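Local structure of myosin regulatory light chain (Placopecten magellanicus, 3PN7) at residues T30-N35 against N43-M48. The protein probably confers calcium regulation on molluscan muscle myosin, serving as its calcium-binding regulatory light chain. Sequence-based numbering, arbitrary orientation.
Sequences TMIDQN and NDLKEM. With MG (magnesium ion), chain G.
Asp33 and Asp44 meet at a magnesium ion, each giving one carboxylate oxygen: OD2 of Asp33 lies 2.4 Å from the magnesium, and OD2 of Asp44 is equally near. The two side chains run alongside each other in the same direction, their carboxylate planes turned 84° apart. Asp33 OD2 comes within 3.5 Å of Asp44 OD2, a repulsion the cation would offset. The backbone carbonyl of Phe39 also binds; Asn35 belongs to the site, but its modelled side chain sits implausibly close to the ion.

Asp44 works with both oxygens. Its OD1 accepts a bent hydrogen bond (140°) from the backbone N of Asn35, 2.8 Å away, through the syn lone pair, on the side of metal-bound OD2. Gly38 N donates a hydrogen bond to Asp33 OD1, steadying that carboxylate.

Ile32 ends helix 19-32. With CG1 anti to the carbonyl carbon (chi1 -60°), its branches diverge: CG2 meets Leu45 CD1 at 4.0 Å, CG1 meets Met48 CG. Unbranched Met48, bent at chi2, lays SD 4.0 Å from Met31 CG. Apolar side chains of another protein chain pack on all four.

In this EF-hand, first ligand Asp33 follows helix 19-32 and last ligand Asp44 lies on helix 42-52, so the ion ties both helices; Asp44's divided oxygens are consistent with a one-oxygen hold on magnesium.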
loop_
_atom_site.group_PDB
_atom_site.type_symbol
_atom_site.label_atom_id
_atom_site.label_comp_id
_atom_site.label_asym_id
_atom_site.label_seq_id
_atom_site.Cartn_x
_atom_site.Cartn_y
_atom_site.Cartn_z
ATOM N N THR B 30 -21.698 19.640 22.974
ATOM C CA THR B 30 -22.966 20.348 23.026
ATOM C C THR B 30 -24.124 19.451 23.482
ATOM O O THR B 30 -24.971 19.872 24.272
ATOM C CB THR B 30 -23.248 21.001 21.639
ATOM O OG1 THR B 30 -22.348 22.110 21.444
ATOM C CG2 THR B 30 -24.690 21.460 21.496
ATOM N N MET B 31 -24.165 18.220 22.984
ATOM C CA MET B 31 -25.228 17.294 23.363
ATOM C C MET B 31 -25.106 16.799 24.806
ATOM O O MET B 31 -26.109 16.616 25.500
ATOM C CB MET B 31 -25.273 16.096 22.420
ATOM C CG MET B 31 -26.431 15.146 22.748
ATOM S SD MET B 31 -26.688 13.881 21.483
ATOM C CE MET B 31 -26.883 14.909 20.037
ATOM N N ILE B 32 -23.874 16.567 25.252
ATOM C CA ILE B 32 -23.652 16.077 26.607
ATOM C C ILE B 32 -23.907 17.192 27.622
ATOM O O ILE B 32 -24.308 16.932 28.759
ATOM C CB ILE B 32 -22.238 15.490 26.775
ATOM C CG1 ILE B 32 -22.038 14.319 25.820
ATOM C CG2 ILE B 32 -22.026 14.994 28.182
ATOM C CD1 ILE B 32 -20.587 13.942 25.649
ATOM N N ASP B 33 -23.690 18.436 27.201
ATOM C CA ASP B 33 -23.975 19.584 28.052
ATOM C C ASP B 33 -25.470 19.915 28.064
ATOM O O ASP B 33 -25.904 20.936 27.523
ATOM C CB ASP B 33 -23.163 20.804 27.611
ATOM C CG ASP B 33 -23.399 22.007 28.504
ATOM O OD1 ASP B 33 -23.097 23.147 28.085
ATOM O OD2 ASP B 33 -23.914 21.805 29.626
ATOM N N GLN B 34 -26.257 19.044 28.682
ATOM C CA GLN B 34 -27.705 19.213 28.704
ATOM C C GLN B 34 -28.101 20.555 29.357
ATOM O O GLN B 34 -29.185 21.074 29.122
ATOM C CB GLN B 34 -28.363 18.011 29.397
ATOM C CG GLN B 34 -27.908 16.625 28.856
ATOM C CD GLN B 34 -28.792 16.083 27.712
ATOM O OE1 GLN B 34 -28.738 16.564 26.566
ATOM N NE2 GLN B 34 -29.595 15.065 28.025
ATOM N N ASN B 35 -27.187 21.114 30.145
ATOM C CA ASN B 35 -27.349 22.405 30.821
ATOM C C ASN B 35 -27.313 23.615 29.901
ATOM O O ASN B 35 -27.856 24.667 30.235
ATOM C CB ASN B 35 -26.207 22.609 31.836
ATOM C CG ASN B 35 -26.512 22.019 33.174
ATOM O OD1 ASN B 35 -25.656 21.981 34.060
ATOM N ND2 ASN B 35 -27.746 21.548 33.343
ATOM N N ASN B 43 -24.242 16.212 36.678
ATOM C CA ASN B 43 -25.652 16.127 36.300
ATOM C C ASN B 43 -25.852 15.942 34.790
ATOM O O ASN B 43 -26.707 15.155 34.363
ATOM C CB ASN B 43 -26.424 17.366 36.776
ATOM C CG ASN B 43 -26.359 17.558 38.284
ATOM O OD1 ASN B 43 -26.298 16.590 39.057
ATOM N ND2 ASN B 43 -26.370 18.819 38.712
ATOM N N ASP B 44 -25.067 16.669 33.990
ATOM C CA ASP B 44 -25.086 16.519 32.536
ATOM C C ASP B 44 -24.737 15.101 32.148
ATOM O O ASP B 44 -25.375 14.494 31.288
ATOM C CB ASP B 44 -24.077 17.464 31.899
ATOM C CG ASP B 44 -24.557 18.890 31.874
ATOM O OD1 ASP B 44 -25.629 19.139 31.281
ATOM O OD2 ASP B 44 -23.855 19.764 32.426
ATOM N N LEU B 45 -23.711 14.578 32.804
ATOM C CA LEU B 45 -23.208 13.243 32.525
ATOM C C LEU B 45 -24.253 12.199 32.901
ATOM O O LEU B 45 -24.574 11.317 32.093
ATOM C CB LEU B 45 -21.914 13.011 33.310
ATOM C CG LEU B 45 -20.675 12.411 32.649
ATOM C CD1 LEU B 45 -20.444 12.954 31.273
ATOM C CD2 LEU B 45 -19.478 12.665 33.543
ATOM N N LYS B 46 -24.782 12.296 34.123
ATOM C CA LYS B 46 -25.858 11.403 34.568
ATOM C C LYS B 46 -27.031 11.445 33.594
ATOM O O LYS B 46 -27.558 10.406 33.179
ATOM C CB LYS B 46 -26.384 11.814 35.948
ATOM C CG LYS B 46 -25.450 11.585 37.112
ATOM C CD LYS B 46 -26.239 11.598 38.422
ATOM C CE LYS B 46 -25.373 11.252 39.614
ATOM N NZ LYS B 46 -26.197 10.846 40.792
ATOM N N GLU B 47 -27.443 12.661 33.247
ATOM C CA GLU B 47 -28.512 12.863 32.279
ATOM C C GLU B 47 -28.205 12.175 30.950
ATOM O O GLU B 47 -29.027 11.413 30.433
ATOM C CB GLU B 47 -28.764 14.356 32.049
ATOM C CG GLU B 47 -30.153 14.624 31.548
ATOM C CD GLU B 47 -31.206 13.937 32.426
ATOM O OE1 GLU B 47 -31.117 14.060 33.668
ATOM O OE2 GLU B 47 -32.103 13.255 31.876
ATOM N N MET B 48 -27.025 12.447 30.393
ATOM C CA MET B 48 -26.649 11.823 29.133
ATOM C C MET B 48 -26.658 10.299 29.230
ATOM O O MET B 48 -27.242 9.628 28.378
ATOM C CB MET B 48 -25.294 12.321 28.642
ATOM C CG MET B 48 -24.979 11.884 27.206
ATOM S SD MET B 48 -26.001 12.733 25.971
ATOM C CE MET B 48 -26.912 11.374 25.268
HETATM MG MG MG G . -23.775 22.113 32.040
#